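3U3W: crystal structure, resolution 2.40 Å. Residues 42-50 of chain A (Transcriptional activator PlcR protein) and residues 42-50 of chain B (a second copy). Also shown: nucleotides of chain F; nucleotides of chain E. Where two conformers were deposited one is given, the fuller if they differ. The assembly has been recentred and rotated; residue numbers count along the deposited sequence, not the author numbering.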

# COMPACT_ATOMS: atom_id res chain seq x y z
N VAL A 42 31.91 -7.30 -5.59
CA VAL A 42 31.68 -5.91 -5.89
C VAL A 42 30.28 -5.48 -5.48
O VAL A 42 29.33 -6.24 -5.62
CB VAL A 42 31.91 -5.66 -7.40
CG1 VAL A 42 30.88 -4.71 -7.95
CG2 VAL A 42 33.33 -5.16 -7.65
N TYR A 43 30.17 -4.27 -4.96
CA TYR A 43 28.89 -3.60 -4.84
C TYR A 43 28.67 -2.80 -6.13
O TYR A 43 29.57 -2.10 -6.59
CB TYR A 43 28.88 -2.62 -3.66
CG TYR A 43 28.65 -3.24 -2.30
CD1 TYR A 43 28.30 -4.58 -2.16
CD2 TYR A 43 28.75 -2.46 -1.15
CE1 TYR A 43 28.07 -5.12 -0.90
CE2 TYR A 43 28.53 -2.99 0.10
CZ TYR A 43 28.19 -4.32 0.22
OH TYR A 43 27.98 -4.83 1.49
N PRO A 44 27.47 -2.89 -6.71
CA PRO A 44 27.19 -2.13 -7.93
C PRO A 44 26.77 -0.69 -7.61
O PRO A 44 26.20 -0.44 -6.56
CB PRO A 44 26.02 -2.90 -8.55
CG PRO A 44 25.27 -3.44 -7.36
CD PRO A 44 26.34 -3.77 -6.33
N SER A 45 27.06 0.23 -8.53
CA SER A 45 26.62 1.62 -8.41
C SER A 45 25.12 1.77 -8.66
O SER A 45 24.46 0.84 -9.13
CB SER A 45 27.40 2.52 -9.36
OG SER A 45 28.33 1.78 -10.14
N MET A 46 24.59 2.95 -8.36
CA MET A 46 23.16 3.20 -8.49
C MET A 46 22.64 2.95 -9.91
O MET A 46 21.64 2.27 -10.11
CB MET A 46 22.80 4.60 -8.00
CG MET A 46 23.09 4.80 -6.51
SD MET A 46 22.72 6.47 -5.97
CE MET A 46 20.93 6.46 -5.99
N ASP A 47 23.34 3.51 -10.89
CA ASP A 47 23.00 3.30 -12.30
C ASP A 47 22.83 1.82 -12.62
O ASP A 47 21.76 1.38 -13.04
CB ASP A 47 24.05 3.95 -13.22
CG ASP A 47 25.49 3.77 -12.72
OD1 ASP A 47 25.74 2.86 -11.90
OD2 ASP A 47 26.37 4.55 -13.14
N ILE A 48 23.89 1.04 -12.42
CA ILE A 48 23.86 -0.39 -12.69
C ILE A 48 22.79 -1.18 -11.90
O ILE A 48 22.13 -2.06 -12.46
CB ILE A 48 25.25 -1.02 -12.51
CG1 ILE A 48 26.24 -0.33 -13.46
CG2 ILE A 48 25.21 -2.52 -12.76
CD1 ILE A 48 27.65 -0.90 -13.46
N LEU A 49 22.59 -0.84 -10.63
CA LEU A 49 21.60 -1.55 -9.82
C LEU A 49 20.19 -1.25 -10.31
O LEU A 49 19.35 -2.14 -10.43
CB LEU A 49 21.69 -1.14 -8.36
CG LEU A 49 20.84 -2.02 -7.45
CD1 LEU A 49 21.21 -3.50 -7.61
CD2 LEU A 49 21.01 -1.57 -6.00
N GLN A 50 19.95 0.03 -10.55
CA GLN A 50 18.70 0.53 -11.07
C GLN A 50 18.33 -0.21 -12.37
O GLN A 50 17.22 -0.70 -12.53
CB GLN A 50 18.85 2.04 -11.29
CG GLN A 50 18.21 2.58 -12.54
CD GLN A 50 16.72 2.45 -12.50
OE1 GLN A 50 16.12 2.47 -11.43
NE2 GLN A 50 16.11 2.27 -13.67
P DT F 11 33.61 -2.29 -4.56
OP1 DT F 11 32.22 -2.53 -4.15
OP2 DT F 11 34.55 -3.42 -4.68
O5' DT F 11 33.64 -1.53 -5.97
C5' DT F 11 32.61 -0.63 -6.40
C4' DT F 11 32.73 -0.36 -7.90
O4' DT F 11 34.10 0.05 -8.12
C3' DT F 11 32.57 -1.57 -8.81
O3' DT F 11 31.19 -1.89 -9.20
C2' DT F 11 33.49 -1.30 -10.00
C1' DT F 11 34.48 -0.29 -9.44
N1 DT F 11 35.87 -0.78 -9.42
C2 DT F 11 36.65 -0.47 -10.51
O2 DT F 11 36.23 0.18 -11.46
N3 DT F 11 37.93 -0.94 -10.45
C4 DT F 11 38.50 -1.68 -9.42
O4 DT F 11 39.67 -2.04 -9.48
C5 DT F 11 37.62 -1.97 -8.31
C7 DT F 11 38.14 -2.77 -7.15
C6 DT F 11 36.36 -1.52 -8.36
P DT E 11 31.78 8.00 -8.86
OP1 DT E 11 30.29 7.96 -8.82
OP2 DT E 11 32.52 9.27 -9.02
O5' DT E 11 32.38 7.37 -7.52
C5' DT E 11 31.92 6.17 -6.91
C4' DT E 11 32.60 6.04 -5.56
O4' DT E 11 34.02 5.93 -5.86
C3' DT E 11 32.49 7.27 -4.66
O3' DT E 11 31.40 7.30 -3.68
C2' DT E 11 33.86 7.46 -4.03
C1' DT E 11 34.75 6.48 -4.79
N1 DT E 11 35.97 7.13 -5.31
C2 DT E 11 37.13 6.93 -4.62
O2 DT E 11 37.20 6.25 -3.61
N3 DT E 11 38.23 7.55 -5.15
C4 DT E 11 38.27 8.35 -6.28
O4 DT E 11 39.32 8.85 -6.66
C5 DT E 11 37.00 8.52 -6.96
C7 DT E 11 36.89 9.36 -8.20
C6 DT E 11 35.92 7.91 -6.45
P DT F 12 30.38 -0.97 -10.24
OP1 DT F 12 30.42 0.42 -9.75
OP2 DT F 12 29.09 -1.62 -10.52
O5' DT F 12 31.24 -1.05 -11.59
C5' DT F 12 31.31 0.10 -12.42
C4' DT F 12 32.24 -0.13 -13.60
O4' DT F 12 33.55 -0.52 -13.13
C3' DT F 12 31.80 -1.20 -14.60
O3' DT F 12 31.50 -0.48 -15.81
C2' DT F 12 32.99 -2.17 -14.69
C1' DT F 12 34.14 -1.35 -14.11
N1 DT F 12 35.23 -2.11 -13.44
C2 DT F 12 36.52 -1.95 -13.90
O2 DT F 12 36.81 -1.24 -14.83
N3 DT F 12 37.46 -2.67 -13.22
C4 DT F 12 37.26 -3.52 -12.14
O4 DT F 12 38.19 -4.12 -11.61
C5 DT F 12 35.89 -3.64 -11.70
C7 DT F 12 35.53 -4.52 -10.54
C6 DT F 12 34.95 -2.93 -12.36
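Chain B (42-50) VYPSMDILQ

Chain B repeats the conformation of chain A, an extended loop leading into a helix from residue 46, and lies on it in reversed register: the CA of Tyr43(B) is 6.9 Å from the CA of Met46(A), and the CA of Met46(B) is 7.1 Å from the CA of Tyr43(A). Val42(B), at phi/psi -142/149°, is extended and its side chain stays clear of the chain A stretch. Tyr43(B) (chi1 -77°, m) points its CA-to-CB bond toward chain A. The edge of its ring meets Asp47(A), with Tyr43(B) CE2 3.9 Å from Asp47(A) OD2, while Met46(A) SD lies obliquely, 5.4 Å from the Tyr43(B) ring centroid and 32° off the normal. Tyr43(B) N donates to OP1 of DT11 in chain E at 2.8 Å. Pro44(B) directs CB away, yet Pro44(B) CD lies 3.9 Å from Met46(A) SD. Ser45(B) occupies the N-cap position without a capping bond from its side chain; Ser45(B) O accepts from Leu49(B) N at 2.7 Å. Met46(B), rotamer m, t, p, places SD 3.8 Å from Pro44(A) CD and CE 3.5 Å from Leu49(A) CD2. A water O accepts from Met46(B) N at 3.0 Å and donates to Pro44(A) O at 2.8 Å. Asp47(B) OD2 approaches Tyr43(A) CE2 at 3.8 Å, and Leu49(B) CD2 packs 3.7 Å from Met46(A) CE. No direct hydrogen bond joins the stretches.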

# COMPACT_ATOMS: atom_id res chain seq x y z
N VAL B 42 29.98 12.56 -6.98
CA VAL B 42 30.03 11.11 -6.87
C VAL B 42 28.65 10.52 -6.65
O VAL B 42 27.78 11.16 -6.03
CB VAL B 42 30.95 10.66 -5.71
CG1 VAL B 42 32.36 11.20 -5.90
CG2 VAL B 42 30.38 11.13 -4.36
N TYR B 43 28.44 9.31 -7.15
CA TYR B 43 27.31 8.48 -6.74
C TYR B 43 27.74 7.69 -5.50
O TYR B 43 28.83 7.11 -5.49
CB TYR B 43 26.95 7.49 -7.84
CG TYR B 43 26.19 8.05 -9.01
CD1 TYR B 43 25.54 9.28 -8.93
CD2 TYR B 43 26.11 7.35 -10.21
CE1 TYR B 43 24.85 9.79 -10.02
CE2 TYR B 43 25.42 7.85 -11.29
CZ TYR B 43 24.79 9.07 -11.19
OH TYR B 43 24.10 9.56 -12.28
N PRO B 44 26.88 7.64 -4.47
CA PRO B 44 27.23 6.91 -3.25
C PRO B 44 26.97 5.41 -3.36
O PRO B 44 26.06 4.99 -4.06
CB PRO B 44 26.34 7.55 -2.18
CG PRO B 44 25.15 8.04 -2.95
CD PRO B 44 25.65 8.44 -4.31
N SER B 45 27.77 4.62 -2.66
CA SER B 45 27.60 3.16 -2.63
C SER B 45 26.41 2.72 -1.76
O SER B 45 25.93 3.47 -0.90
CB SER B 45 28.89 2.47 -2.17
OG SER B 45 29.60 3.27 -1.24
N MET B 46 25.95 1.49 -1.99
CA MET B 46 24.76 0.98 -1.32
C MET B 46 24.83 1.16 0.20
O MET B 46 23.88 1.61 0.83
CB MET B 46 24.54 -0.50 -1.66
CG MET B 46 24.41 -0.75 -3.16
SD MET B 46 24.05 -2.47 -3.54
CE MET B 46 22.36 -2.61 -2.95
N ASP B 47 25.97 0.81 0.78
CA ASP B 47 26.15 0.98 2.22
C ASP B 47 25.92 2.43 2.63
O ASP B 47 25.10 2.72 3.50
CB ASP B 47 27.53 0.47 2.67
CG ASP B 47 28.66 0.88 1.73
OD1 ASP B 47 28.47 1.85 0.96
OD2 ASP B 47 29.73 0.24 1.77
N ILE B 48 26.62 3.35 1.97
CA ILE B 48 26.49 4.77 2.31
C ILE B 48 25.10 5.35 2.02
O ILE B 48 24.55 6.08 2.84
CB ILE B 48 27.61 5.63 1.67
CG1 ILE B 48 28.98 5.13 2.16
CG2 ILE B 48 27.43 7.08 2.03
CD1 ILE B 48 30.17 5.96 1.69
N LEU B 49 24.53 5.00 0.87
CA LEU B 49 23.18 5.46 0.54
C LEU B 49 22.18 4.95 1.55
O LEU B 49 21.30 5.68 2.00
CB LEU B 49 22.76 5.00 -0.85
CG LEU B 49 21.42 5.61 -1.25
CD1 LEU B 49 21.48 7.16 -1.27
CD2 LEU B 49 20.96 5.08 -2.59
N GLN B 50 22.33 3.68 1.90
CA GLN B 50 21.43 3.00 2.84
C GLN B 50 21.43 3.70 4.19
O GLN B 50 20.38 4.02 4.73
CB GLN B 50 21.87 1.55 2.98
CG GLN B 50 21.75 0.99 4.38
CD GLN B 50 20.34 0.56 4.68
OE1 GLN B 50 19.74 -0.19 3.91
NE2 GLN B 50 19.80 1.03 5.80
O HOH W 1 27.45 0.05 -4.12